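Local coordinates for protein DspB (Aggregatibacter actinomycetemcomitans, PDB 1YHT) that hydrolyses beta-linked N-acetylhexosamine as a family 20 glycoside hydrolase and releases biofilm, probably by cutting its polysaccharide, at residues D218-K222 / D254-S258; F225-P230 / L262-F267; Y272-Y276 / W307-N311; K212-D218 / I232-S238; N301-G305 / T319-A325. All blocks are in the same frame, centred on the assembly; numbering follows the deposited sequence.

The five contacts lie in one family 20 TIM barrel. Interaction 4 is the core piece, two neighbouring parallel strands about 9 Å from the chain centre. Interactions 1 and 2 join the loop between those strands to the chain around helix 259-264. Their centres are 12 and 11 Å from that of interaction 4, and they touch through Val257 and Leu262. Interaction 3 lies in loops after strand 269-271, and interaction 5 leads into strand 324-329; they touch through Tyr276 and Trp302. Interaction 3 also pairs with interaction 4 by backbone bonds. A bound acetic acid is about 3 Å from the side chain of Trp216 (interaction 4) and about 5 Å from that of Asp218 (interactions 1 and 4), consistent with a pocket at the barrel mouth.

Interaction 1. Residues D218-K222 / D254-S258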
# COMPACT_ATOMS: atom_id res chain seq x y z
N ASP A 218 3.42 -7.58 8.42
CA ASP A 218 3.35 -7.32 9.84
C ASP A 218 2.76 -8.50 10.66
O ASP A 218 3.20 -8.76 11.79
CB ASP A 218 2.51 -6.09 10.17
CG ASP A 218 2.95 -4.85 9.45
OD1 ASP A 218 2.98 -3.79 10.10
OD2 ASP A 218 3.23 -4.93 8.23
N GLY A 219 1.78 -9.18 10.07
CA GLY A 219 1.06 -10.25 10.76
C GLY A 219 1.65 -11.61 10.59
O GLY A 219 1.06 -12.58 11.03
N LEU A 220 2.84 -11.68 9.99
CA LEU A 220 3.50 -12.94 9.72
C LEU A 220 4.43 -13.23 10.87
O LEU A 220 5.52 -12.63 10.98
CB LEU A 220 4.26 -12.89 8.38
CG LEU A 220 3.37 -12.66 7.15
CD1 LEU A 220 4.16 -12.54 5.86
CD2 LEU A 220 2.35 -13.75 7.00
N ILE A 221 3.97 -14.12 11.76
CA ILE A 221 4.74 -14.49 12.94
C ILE A 221 5.05 -15.97 12.91
O ILE A 221 4.40 -16.73 12.23
CB ILE A 221 4.03 -14.07 14.23
CG1 ILE A 221 2.73 -14.88 14.45
CG2 ILE A 221 3.77 -12.54 14.25
CD1 ILE A 221 2.13 -14.63 15.80
N LYS A 222 6.09 -16.37 13.63
CA LYS A 222 6.53 -17.78 13.65
C LYS A 222 5.47 -18.76 14.13
O LYS A 222 5.39 -19.86 13.62
CB LYS A 222 7.75 -17.92 14.55
CG LYS A 222 9.01 -17.32 13.97
CD LYS A 222 10.19 -17.53 14.94
CE LYS A 222 11.22 -16.44 14.81
NZ LYS A 222 12.24 -16.54 15.94
N ASP A 254 12.02 -11.46 17.44
CA ASP A 254 11.98 -12.83 17.94
C ASP A 254 10.68 -13.50 17.56
O ASP A 254 10.61 -14.70 17.43
CB ASP A 254 12.10 -12.82 19.46
CG ASP A 254 12.29 -14.21 20.01
OD1 ASP A 254 13.23 -14.90 19.55
OD2 ASP A 254 11.46 -14.61 20.86
N MET A 255 9.62 -12.72 17.41
CA MET A 255 8.31 -13.28 17.16
C MET A 255 8.00 -13.36 15.67
O MET A 255 7.41 -14.29 15.20
CB MET A 255 7.28 -12.39 17.79
CG MET A 255 6.88 -12.72 19.19
SD MET A 255 5.71 -11.45 19.77
CE MET A 255 4.52 -11.25 18.42
N ARG A 256 8.33 -12.30 14.95
CA ARG A 256 7.97 -12.21 13.54
C ARG A 256 8.86 -13.07 12.67
O ARG A 256 9.99 -13.40 13.03
CB ARG A 256 8.04 -10.77 13.08
CG ARG A 256 7.00 -9.90 13.73
CD ARG A 256 6.97 -8.53 13.15
NE ARG A 256 5.96 -7.70 13.77
CZ ARG A 256 5.62 -6.48 13.37
NH1 ARG A 256 6.21 -5.93 12.32
NH2 ARG A 256 4.69 -5.80 14.02
N VAL A 257 8.36 -13.41 11.48
CA VAL A 257 9.16 -14.11 10.49
C VAL A 257 10.09 -13.10 9.72
O VAL A 257 9.69 -12.00 9.36
CB VAL A 257 8.24 -14.96 9.53
CG1 VAL A 257 7.47 -14.08 8.61
CG2 VAL A 257 9.06 -15.88 8.67
N SER A 258 11.32 -13.49 9.49
CA SER A 258 12.25 -12.70 8.65
C SER A 258 11.95 -12.92 7.16
O SER A 258 11.28 -13.88 6.78
CB SER A 258 13.69 -13.15 8.93
OG SER A 258 13.92 -14.40 8.33
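Ile221 and Arg256 form a single backbone bridge, with their CA atoms 4.0 Å apart and the two segments running 105° apart. The contact belongs to the loops of a TIM barrel. Residues 218-222 follow strand 212-216. Residues 254-258 join helix 246-255 to helix 259-264. Two straight bonds flank the bridge. Val257 N donates to Leu220 O at 3.0 Å, and Lys222 N donates to Met255 O at 2.9 Å, nearly head-on to the carbonyl.

The side chains add to this grip in different ways. Val257 CG1 sits between its own backbone N and carbonyl carbon (chi1 71°). That puts the methyl 3.4 Å from Leu220 CB, a tight fit, and both residues also rest on Leu262 of the following helix. Arg256 stretches back along 218-222 with an extended chain. One face of its guanidinium lies under Asp218 O, which is 3.6 Å from NE and placed toward the rim of the group. Asp218 OD1 stands well out of the guanidinium plane, so only a general attraction of charges is likely. The carboxylate has a stronger partner in Trp237. At the exposed end the extended Lys222 chain passes Met255 O. Its NZ then donates to Asp254 O at 2.9 Å, from above the carbonyl plane, while Asp254 OD1 stays 4.1 Å from NZ.

Interaction 2. Residues F225-P230 / L262-F267; sequences FEQINP and LLAKGF
Phe225 and Phe267 meet obliquely, CD1 of the first 4.2 Å from CE2 of the second, and the close part of this contact forms around the two rings. Leu262, which is buried, fills in beside them, its CD2 3.8 Å from Phe225 CD1. The buried Phe267 ring is also held by residues 228-230. Ile228 CG2 meets it at the edge, 3.8 Å from CE1, and Pro230 CA lies 3.8 Å from the same carbon. Phe225 reaches across because its CG lies between its own backbone N and carbonyl carbon (chi1 84°).

The other side is looser, with exposed residues and unbonded charges. Lys265 CG lies 3.8 Å from Phe225 CE1. Beyond it the chain bends at chi2 and chi3, which brings CE to 3.7 Å from Glu226 CG. Glu226 CG itself lies over one face of the Phe225 ring. The charged ends, Glu226 OE2 and Lys265 NZ, remain 4.2 Å apart, too far for a salt bridge.

Gly266, with positive phi (97°), ends helix 259-264 in a Schellman motif, and the chain then turns Phe267 inward. The contact packs the loop before strand 233-236 against that helix end. Ile228 also touches Ile196 and Asn200 of helix 192-208, and Leu262 reaches Val269 of strand 269-271.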
# COMPACT_ATOMS: atom_id res chain seq x y z
N PHE A 225 2.44 -18.39 10.89
CA PHE A 225 2.55 -18.06 9.47
C PHE A 225 2.38 -19.23 8.53
O PHE A 225 1.99 -19.05 7.41
CB PHE A 225 3.81 -17.27 9.13
CG PHE A 225 5.02 -18.10 8.91
CD1 PHE A 225 5.63 -18.14 7.65
CD2 PHE A 225 5.58 -18.84 9.95
CE1 PHE A 225 6.80 -18.90 7.44
CE2 PHE A 225 6.74 -19.60 9.75
CZ PHE A 225 7.35 -19.63 8.49
N GLU A 226 2.67 -20.44 8.99
CA GLU A 226 2.52 -21.61 8.18
C GLU A 226 1.06 -21.93 7.90
O GLU A 226 0.80 -22.75 7.05
CB GLU A 226 3.23 -22.80 8.83
CG GLU A 226 4.71 -22.55 9.10
CD GLU A 226 5.36 -23.61 9.97
OE1 GLU A 226 5.15 -23.63 11.22
OE2 GLU A 226 6.07 -24.44 9.38
N GLN A 227 0.11 -21.25 8.57
CA GLN A 227 -1.34 -21.40 8.29
C GLN A 227 -1.85 -20.47 7.16
O GLN A 227 -2.96 -20.59 6.69
CB GLN A 227 -2.15 -21.06 9.55
CG GLN A 227 -1.86 -21.98 10.74
CD GLN A 227 -2.34 -21.42 12.07
OE1 GLN A 227 -3.44 -20.92 12.16
NE2 GLN A 227 -1.49 -21.46 13.09
N ILE A 228 -1.00 -19.55 6.73
CA ILE A 228 -1.35 -18.55 5.71
C ILE A 228 -1.31 -19.22 4.36
O ILE A 228 -0.45 -20.06 4.13
CB ILE A 228 -0.29 -17.36 5.77
CG1 ILE A 228 -0.70 -16.38 6.85
CG2 ILE A 228 -0.12 -16.63 4.46
CD1 ILE A 228 -1.81 -15.41 6.39
N ASN A 229 -2.27 -18.87 3.51
CA ASN A 229 -2.30 -19.26 2.10
C ASN A 229 -0.92 -19.01 1.52
O ASN A 229 -0.47 -17.88 1.47
CB ASN A 229 -3.35 -18.39 1.34
CG ASN A 229 -3.49 -18.74 -0.16
OD1 ASN A 229 -2.69 -19.46 -0.72
ND2 ASN A 229 -4.53 -18.19 -0.81
N PRO A 230 -0.24 -20.07 1.07
CA PRO A 230 1.12 -19.82 0.63
C PRO A 230 1.21 -19.07 -0.68
O PRO A 230 2.30 -18.74 -1.08
CB PRO A 230 1.72 -21.21 0.47
CG PRO A 230 0.55 -22.13 0.19
CD PRO A 230 -0.64 -21.48 0.91
N LEU A 262 10.69 -16.44 5.14
CA LEU A 262 9.59 -16.50 4.19
C LEU A 262 10.04 -17.11 2.88
O LEU A 262 9.34 -17.96 2.32
CB LEU A 262 9.03 -15.09 3.96
CG LEU A 262 8.22 -14.50 5.15
CD1 LEU A 262 7.85 -13.05 4.89
CD2 LEU A 262 6.99 -15.30 5.44
N LEU A 263 11.22 -16.70 2.41
CA LEU A 263 11.79 -17.24 1.16
C LEU A 263 12.01 -18.74 1.26
O LEU A 263 11.71 -19.49 0.34
CB LEU A 263 13.11 -16.55 0.84
CG LEU A 263 13.04 -15.05 0.53
CD1 LEU A 263 14.42 -14.53 0.24
CD2 LEU A 263 12.10 -14.75 -0.61
N ALA A 264 12.52 -19.15 2.43
CA ALA A 264 12.77 -20.57 2.69
C ALA A 264 11.50 -21.40 2.63
O ALA A 264 11.56 -22.54 2.18
CB ALA A 264 13.44 -20.75 3.99
N LYS A 265 10.37 -20.83 3.08
CA LYS A 265 9.08 -21.48 2.96
C LYS A 265 8.43 -21.36 1.58
O LYS A 265 7.39 -21.91 1.38
CB LYS A 265 8.11 -20.99 4.03
CG LYS A 265 8.19 -21.78 5.35
CD LYS A 265 7.51 -23.16 5.26
CE LYS A 265 6.05 -23.07 5.74
NZ LYS A 265 5.12 -24.16 5.32
N GLY A 266 9.03 -20.68 0.63
CA GLY A 266 8.44 -20.64 -0.70
C GLY A 266 7.58 -19.42 -1.05
O GLY A 266 7.00 -19.37 -2.13
N PHE A 267 7.51 -18.44 -0.16
CA PHE A 267 6.69 -17.27 -0.42
C PHE A 267 7.29 -16.40 -1.48
O PHE A 267 8.50 -16.19 -1.52
CB PHE A 267 6.48 -16.43 0.86
CG PHE A 267 5.43 -17.00 1.77
CD1 PHE A 267 4.12 -16.61 1.66
CD2 PHE A 267 5.77 -17.95 2.72
CE1 PHE A 267 3.14 -17.16 2.49
CE2 PHE A 267 4.81 -18.50 3.58
CZ PHE A 267 3.50 -18.11 3.48

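Interaction 3. Residues Y272-Y276 / W307-N311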
# COMPACT_ATOMS: atom_id res chain seq x y z
N TYR A 272 10.35 -4.10 0.31
CA TYR A 272 9.91 -2.72 0.44
C TYR A 272 10.75 -1.96 1.47
O TYR A 272 10.37 -0.87 1.88
CB TYR A 272 8.45 -2.70 0.83
CG TYR A 272 7.43 -2.74 -0.31
CD1 TYR A 272 7.42 -3.76 -1.24
CD2 TYR A 272 6.44 -1.75 -0.43
CE1 TYR A 272 6.46 -3.82 -2.26
CE2 TYR A 272 5.46 -1.83 -1.43
CZ TYR A 272 5.48 -2.86 -2.36
OH TYR A 272 4.50 -2.99 -3.37
N ASN A 273 11.88 -2.58 1.89
CA ASN A 273 12.80 -2.04 2.96
C ASN A 273 12.61 -0.57 3.22
O ASN A 273 13.04 0.25 2.42
CB ASN A 273 14.26 -2.29 2.55
CG ASN A 273 15.28 -1.84 3.61
OD1 ASN A 273 15.02 -0.96 4.42
ND2 ASN A 273 16.45 -2.45 3.58
N SER A 274 12.01 -0.23 4.36
CA SER A 274 11.67 1.16 4.68
C SER A 274 12.90 2.06 4.83
O SER A 274 12.85 3.23 4.53
CB SER A 274 10.80 1.25 5.94
OG SER A 274 11.48 0.70 7.05
N TYR A 275 14.04 1.51 5.24
CA TYR A 275 15.21 2.38 5.34
C TYR A 275 15.63 3.02 4.02
O TYR A 275 15.88 4.23 3.98
CB TYR A 275 16.39 1.66 5.94
CG TYR A 275 17.55 2.59 6.22
CD1 TYR A 275 17.56 3.42 7.35
CD2 TYR A 275 18.60 2.66 5.35
CE1 TYR A 275 18.62 4.29 7.59
CE2 TYR A 275 19.68 3.51 5.59
CZ TYR A 275 19.69 4.29 6.72
OH TYR A 275 20.76 5.13 6.89
N TYR A 276 15.74 2.23 2.95
CA TYR A 276 16.17 2.73 1.63
C TYR A 276 15.03 3.11 0.67
O TYR A 276 15.23 3.89 -0.28
CB TYR A 276 17.02 1.68 0.92
CG TYR A 276 18.40 1.56 1.50
CD1 TYR A 276 19.32 2.59 1.32
CD2 TYR A 276 18.77 0.45 2.27
CE1 TYR A 276 20.58 2.51 1.84
CE2 TYR A 276 20.07 0.35 2.79
CZ TYR A 276 20.96 1.38 2.58
OH TYR A 276 22.23 1.34 3.09
N TRP A 307 17.41 -6.24 3.07
CA TRP A 307 15.97 -6.16 3.44
C TRP A 307 15.74 -5.63 4.83
O TRP A 307 14.68 -5.08 5.09
CB TRP A 307 15.31 -7.53 3.34
CG TRP A 307 15.89 -8.51 4.30
CD1 TRP A 307 17.01 -9.27 4.12
CD2 TRP A 307 15.41 -8.82 5.61
NE1 TRP A 307 17.24 -10.03 5.23
CE2 TRP A 307 16.28 -9.78 6.16
CE3 TRP A 307 14.33 -8.38 6.38
CZ2 TRP A 307 16.10 -10.31 7.45
CZ3 TRP A 307 14.16 -8.90 7.66
CH2 TRP A 307 15.04 -9.86 8.17
N ASP A 308 16.71 -5.79 5.74
CA ASP A 308 16.51 -5.46 7.15
C ASP A 308 17.06 -4.05 7.45
O ASP A 308 18.17 -3.87 8.03
CB ASP A 308 17.11 -6.54 8.07
CG ASP A 308 16.99 -6.22 9.55
OD1 ASP A 308 16.17 -5.40 9.98
OD2 ASP A 308 17.78 -6.80 10.32
N GLY A 309 16.27 -3.05 7.08
CA GLY A 309 16.67 -1.65 7.21
C GLY A 309 18.04 -1.45 6.58
O GLY A 309 18.30 -1.95 5.48
N ARG A 310 18.92 -0.74 7.29
CA ARG A 310 20.32 -0.63 6.84
C ARG A 310 21.23 -1.79 7.18
O ARG A 310 22.41 -1.75 6.79
CB ARG A 310 20.99 0.69 7.26
CG ARG A 310 20.86 1.08 8.74
CD ARG A 310 21.82 2.28 9.04
NE ARG A 310 23.17 2.03 8.53
CZ ARG A 310 23.82 2.78 7.63
NH1 ARG A 310 23.27 3.89 7.15
NH2 ARG A 310 25.05 2.43 7.23
N ASN A 311 20.70 -2.83 7.83
CA ASN A 311 21.52 -3.95 8.30
C ASN A 311 21.96 -4.88 7.17
O ASN A 311 21.15 -5.37 6.39
CB ASN A 311 20.77 -4.73 9.42
CG ASN A 311 21.54 -5.96 9.95
OD1 ASN A 311 22.77 -6.10 9.75
ND2 ASN A 311 20.82 -6.85 10.64
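Tyr275 and Arg310 lie side by side and point the same way. Arg310 CB sits over one face of the tyrosine ring, 3.7 Å from its centroid, a CH-pi contact. The arginine chain then follows the ring and bends at chi3, so that the guanidinium plane stands 79° from the ring plane. From there NH1 donates to Tyr275 OH at 2.8 Å, in the guanidinium plane but along a bent N-H line (143°).

Asn273 points straight across to the turn, its CG anti to the backbone N (chi1 -177°). Its ND2 donates to Gly309 O at 2.7 Å, nearly in the amide plane, and also to Val306 O. Its OD1 accepts weakly from Tyr275 N, so both ends of the amide are used. Tyr275 CB closes over Gly309 CA at 3.6 Å.

Gly309 has positive phi and occupies the second position of a type II' beta turn from Asp308 to Asn311. That turn is docked on an asparagine N-cap, at the start of helix 274-277 in a barrel loop.

Interaction 4. Residues K212-D218 / I232-S238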
# COMPACT_ATOMS: atom_id res chain seq x y z
N LYS A 212 -4.55 -12.45 -7.61
CA LYS A 212 -3.59 -12.74 -6.57
C LYS A 212 -3.63 -11.67 -5.49
O LYS A 212 -4.09 -10.55 -5.70
CB LYS A 212 -2.20 -12.85 -7.16
CG LYS A 212 -2.05 -14.03 -8.09
CD LYS A 212 -0.87 -13.76 -8.99
CE LYS A 212 -0.54 -14.87 -9.87
NZ LYS A 212 0.52 -14.44 -10.82
N THR A 213 -3.18 -12.06 -4.31
CA THR A 213 -3.20 -11.24 -3.11
C THR A 213 -1.79 -10.74 -2.78
O THR A 213 -0.81 -11.50 -2.79
CB THR A 213 -3.77 -12.09 -1.91
OG1 THR A 213 -5.04 -12.65 -2.26
CG2 THR A 213 -3.85 -11.30 -0.63
N ARG A 214 -1.70 -9.45 -2.48
CA ARG A 214 -0.53 -8.85 -1.86
C ARG A 214 -0.90 -8.42 -0.44
O ARG A 214 -2.05 -8.04 -0.13
CB ARG A 214 0.02 -7.69 -2.71
CG ARG A 214 0.63 -8.14 -4.01
CD ARG A 214 2.18 -8.17 -4.00
NE ARG A 214 2.68 -8.86 -5.19
CZ ARG A 214 3.05 -8.29 -6.34
NH1 ARG A 214 3.07 -6.96 -6.49
NH2 ARG A 214 3.40 -9.07 -7.37
N MET A 215 0.09 -8.51 0.44
CA MET A 215 -0.10 -8.19 1.85
C MET A 215 1.18 -7.73 2.54
O MET A 215 2.24 -8.27 2.26
CB MET A 215 -0.62 -9.46 2.55
CG MET A 215 -1.13 -9.19 3.89
SD MET A 215 -1.77 -10.74 4.65
CE MET A 215 -0.22 -11.46 5.09
N TRP A 216 1.07 -6.76 3.46
CA TRP A 216 2.18 -6.28 4.27
C TRP A 216 2.65 -7.43 5.21
O TRP A 216 1.86 -8.33 5.53
CB TRP A 216 1.79 -5.03 5.09
CG TRP A 216 1.44 -3.80 4.28
CD1 TRP A 216 0.24 -3.17 4.23
CD2 TRP A 216 2.32 -3.07 3.42
NE1 TRP A 216 0.32 -2.07 3.39
CE2 TRP A 216 1.58 -1.99 2.88
CE3 TRP A 216 3.69 -3.17 3.12
CZ2 TRP A 216 2.14 -1.04 2.02
CZ3 TRP A 216 4.25 -2.25 2.29
CH2 TRP A 216 3.46 -1.18 1.73
N ASN A 217 3.92 -7.44 5.62
CA ASN A 217 4.43 -8.59 6.43
C ASN A 217 4.08 -8.61 7.92
O ASN A 217 4.42 -9.55 8.59
CB ASN A 217 5.95 -8.72 6.30
CG ASN A 217 6.68 -7.56 6.90
OD1 ASN A 217 6.70 -6.48 6.33
ND2 ASN A 217 7.27 -7.76 8.08
N ASP A 218 3.42 -7.58 8.42
CA ASP A 218 3.35 -7.32 9.84
C ASP A 218 2.76 -8.50 10.66
O ASP A 218 3.20 -8.76 11.79
CB ASP A 218 2.51 -6.09 10.17
CG ASP A 218 2.95 -4.85 9.45
OD1 ASP A 218 2.98 -3.79 10.10
OD2 ASP A 218 3.23 -4.93 8.23
N ILE A 232 -0.25 -16.12 -1.05
CA ILE A 232 -0.34 -14.69 -0.76
C ILE A 232 1.07 -14.15 -0.93
O ILE A 232 2.07 -14.82 -0.51
CB ILE A 232 -0.84 -14.38 0.65
CG1 ILE A 232 -2.31 -14.78 0.78
CG2 ILE A 232 -0.64 -12.84 0.97
CD1 ILE A 232 -2.83 -14.78 2.28
N GLU A 233 1.17 -13.00 -1.59
CA GLU A 233 2.47 -12.42 -1.92
C GLU A 233 2.78 -11.29 -0.96
O GLU A 233 1.91 -10.47 -0.68
CB GLU A 233 2.52 -11.97 -3.39
CG GLU A 233 2.17 -13.10 -4.38
CD GLU A 233 2.23 -12.73 -5.85
OE1 GLU A 233 2.48 -11.55 -6.18
OE2 GLU A 233 1.99 -13.62 -6.70
N ILE A 234 3.99 -11.29 -0.40
CA ILE A 234 4.32 -10.41 0.70
C ILE A 234 5.11 -9.17 0.26
O ILE A 234 6.14 -9.29 -0.45
CB ILE A 234 5.10 -11.14 1.78
CG1 ILE A 234 4.38 -12.47 2.23
CG2 ILE A 234 5.39 -10.19 2.94
CD1 ILE A 234 2.91 -12.34 2.38
N THR A 235 4.62 -8.00 0.69
CA THR A 235 5.37 -6.73 0.58
C THR A 235 6.04 -6.44 1.92
O THR A 235 5.40 -5.97 2.87
CB THR A 235 4.43 -5.55 0.06
OG1 THR A 235 3.29 -5.34 0.91
CG2 THR A 235 3.94 -5.88 -1.28
N TYR A 236 7.33 -6.77 2.01
CA TYR A 236 8.10 -6.83 3.26
C TYR A 236 8.84 -5.54 3.52
O TYR A 236 9.87 -5.25 2.88
CB TYR A 236 9.13 -8.00 3.23
CG TYR A 236 9.55 -8.44 4.62
CD1 TYR A 236 9.08 -9.64 5.18
CD2 TYR A 236 10.34 -7.63 5.43
CE1 TYR A 236 9.41 -10.03 6.50
CE2 TYR A 236 10.68 -8.01 6.72
CZ TYR A 236 10.24 -9.24 7.26
OH TYR A 236 10.57 -9.61 8.58
N TRP A 237 8.31 -4.75 4.46
CA TRP A 237 8.80 -3.39 4.67
C TRP A 237 9.73 -3.18 5.88
O TRP A 237 10.59 -2.32 5.85
CB TRP A 237 7.68 -2.40 4.73
CG TRP A 237 6.78 -2.47 5.90
CD1 TRP A 237 5.80 -3.37 6.14
CD2 TRP A 237 6.77 -1.57 7.00
NE1 TRP A 237 5.17 -3.09 7.32
CE2 TRP A 237 5.75 -1.99 7.88
CE3 TRP A 237 7.53 -0.44 7.34
CZ2 TRP A 237 5.45 -1.32 9.05
CZ3 TRP A 237 7.22 0.25 8.52
CH2 TRP A 237 6.19 -0.19 9.36
N SER A 238 9.49 -3.96 6.93
CA SER A 238 10.31 -3.88 8.14
C SER A 238 10.13 -5.16 8.98
O SER A 238 9.02 -5.69 9.10
CB SER A 238 9.86 -2.68 8.95
OG SER A 238 10.71 -2.49 10.06
O HOH W 1 2.36 -12.92 -9.05
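Glu233 N donates to Thr213 O at 2.8 Å, the first of the backbone bonds between two parallel strands. Met215 follows, its N donating to Glu233 O and its O accepting from Thr235 N at 2.9 Å. The last one, Asn217 N to Thr235 O, is weak.

Charges meet on the face of Arg214, Trp216, Glu233 and Thr235. Arg214 grips Glu233 OE1 side-on with NE and NH2, both at 2.9 Å, the two groups nearly coplanar. A water joins Glu233 OE2 to Lys212 NZ.

Polar side chains close the C-terminal ends. Asn217 OD1 accepts from Trp237 N at 3.0 Å, and its ND2 donates to Ser238 O at 2.9 Å. This holds the amide flat over one face of Tyr236, planes 13° apart. Trp237 NE1 donates to Asp218 OD2 at 2.8 Å, in the indole plane. Thr235 OG1 sits over a face of Trp216 and bonds to His179.

The other face carries Met215 and Ile234; Met215 CB also packs 3.7 Å from Ile232 CG2. This is the parallel pairing of a TIM barrel. Trp216 lies near a bound acetic acid and Trp237 near a glycerol, consistent with a family 20 pocket.

Interaction 5. Residues N301-G305 / T319-A325; sequences NWDLG and THEIAGA
Thr319 O, 4.1 Å from Leu304 CD2, accepts a bond from Ile322 N at 2.9 Å and a weak one from Lys17 NZ. The bond from Ile322 N closes the 3-10 segment 319-321.

Leu304 carries most of the contact. Its CG is anti to the backbone N (chi1 -176°), which sends the side chain across: CD2 goes to Ile322, and CD1 to Gly324 O and Ala325 CB. The Leu304 and Ile322 side chains slide past each other in opposite directions, with CG of the leucine 3.8 Å from CG2 of the isoleucine. Leu304 CD1 meets Ala325 CB at 3.7 Å, and Trp302 CH2 reaches that same methyl at 3.9 Å.

Gly305 lets Thr319 CG2 come within 3.6 Å of its N. That N donates to Asp303 OD1 at 3.0 Å, forming an Asx turn, while Asp303 OD2 pairs with Arg315.

The contact ties the loop after helix 287-301 to the chain entering strand 324-329. Thr357 of helix 339-358 touches Trp302, Leu304 and Ala325, and Leu263 of helix 259-264 touches Ile322.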
# COMPACT_ATOMS: atom_id res chain seq x y z
N ASN A 301 24.64 2.17 -2.04
CA ASN A 301 24.54 1.37 -0.81
C ASN A 301 23.40 0.34 -0.77
O ASN A 301 23.44 -0.56 0.06
CB ASN A 301 24.41 2.30 0.43
CG ASN A 301 25.55 3.30 0.54
OD1 ASN A 301 25.34 4.53 0.54
ND2 ASN A 301 26.75 2.81 0.61
N TRP A 302 22.37 0.47 -1.61
CA TRP A 302 21.29 -0.51 -1.57
C TRP A 302 21.44 -1.58 -2.64
O TRP A 302 21.90 -1.30 -3.76
CB TRP A 302 19.91 0.15 -1.64
CG TRP A 302 18.82 -0.87 -1.51
CD1 TRP A 302 18.48 -1.58 -0.39
CD2 TRP A 302 17.98 -1.35 -2.56
NE1 TRP A 302 17.44 -2.45 -0.68
CE2 TRP A 302 17.11 -2.32 -2.00
CE3 TRP A 302 17.82 -1.00 -3.90
CZ2 TRP A 302 16.14 -2.96 -2.75
CZ3 TRP A 302 16.87 -1.67 -4.65
CH2 TRP A 302 16.06 -2.66 -4.07
N ASP A 303 21.08 -2.81 -2.30
CA ASP A 303 20.82 -3.83 -3.31
C ASP A 303 19.64 -4.68 -2.88
O ASP A 303 19.19 -4.63 -1.71
CB ASP A 303 22.05 -4.72 -3.62
CG ASP A 303 22.46 -5.61 -2.48
OD1 ASP A 303 21.82 -6.66 -2.27
OD2 ASP A 303 23.49 -5.27 -1.83
N LEU A 304 19.13 -5.45 -3.83
CA LEU A 304 17.84 -6.13 -3.62
C LEU A 304 17.85 -7.06 -2.38
O LEU A 304 16.79 -7.31 -1.79
CB LEU A 304 17.43 -6.88 -4.88
CG LEU A 304 16.07 -7.56 -4.83
CD1 LEU A 304 14.94 -6.48 -4.59
CD2 LEU A 304 15.83 -8.38 -6.07
N GLY A 305 19.02 -7.56 -1.99
CA GLY A 305 19.14 -8.50 -0.89
C GLY A 305 19.22 -7.88 0.49
O GLY A 305 19.18 -8.58 1.52
N THR A 319 19.77 -13.38 -4.47
CA THR A 319 18.63 -12.46 -4.75
C THR A 319 17.64 -12.95 -5.84
O THR A 319 16.54 -12.41 -5.92
CB THR A 319 19.07 -11.00 -5.06
OG1 THR A 319 19.81 -10.96 -6.29
CG2 THR A 319 19.89 -10.42 -3.91
N HIS A 320 18.00 -13.96 -6.64
CA HIS A 320 17.05 -14.58 -7.60
C HIS A 320 15.70 -14.98 -6.97
O HIS A 320 14.68 -15.06 -7.67
CB HIS A 320 17.62 -15.85 -8.24
CG HIS A 320 18.60 -15.58 -9.34
ND1 HIS A 320 19.13 -16.59 -10.12
CD2 HIS A 320 19.15 -14.43 -9.80
CE1 HIS A 320 19.95 -16.07 -11.02
NE2 HIS A 320 20.00 -14.76 -10.83
N GLU A 321 15.74 -15.28 -5.68
CA GLU A 321 14.53 -15.68 -4.92
C GLU A 321 13.60 -14.53 -4.52
O GLU A 321 12.46 -14.78 -4.10
CB GLU A 321 14.94 -16.42 -3.64
CG GLU A 321 15.68 -17.71 -3.92
CD GLU A 321 15.87 -18.56 -2.67
OE1 GLU A 321 15.95 -18.01 -1.56
OE2 GLU A 321 15.95 -19.80 -2.81
N ILE A 322 14.11 -13.30 -4.55
CA ILE A 322 13.35 -12.13 -4.16
C ILE A 322 12.60 -11.66 -5.41
O ILE A 322 13.16 -11.44 -6.48
CB ILE A 322 14.23 -11.01 -3.51
CG1 ILE A 322 14.80 -11.48 -2.17
CG2 ILE A 322 13.39 -9.73 -3.33
CD1 ILE A 322 15.96 -10.60 -1.65
N ALA A 323 11.29 -11.55 -5.28
CA ALA A 323 10.42 -11.38 -6.44
C ALA A 323 10.53 -9.95 -7.04
O ALA A 323 10.27 -9.75 -8.20
CB ALA A 323 8.99 -11.73 -6.03
N GLY A 324 11.00 -8.99 -6.26
CA GLY A 324 11.00 -7.58 -6.69
C GLY A 324 11.11 -6.61 -5.52
O GLY A 324 11.55 -7.00 -4.43
N ALA A 325 10.69 -5.36 -5.77
CA ALA A 325 10.90 -4.23 -4.84
C ALA A 325 10.12 -3.05 -5.29
O ALA A 325 9.74 -2.95 -6.47
CB ALA A 325 12.39 -3.86 -4.77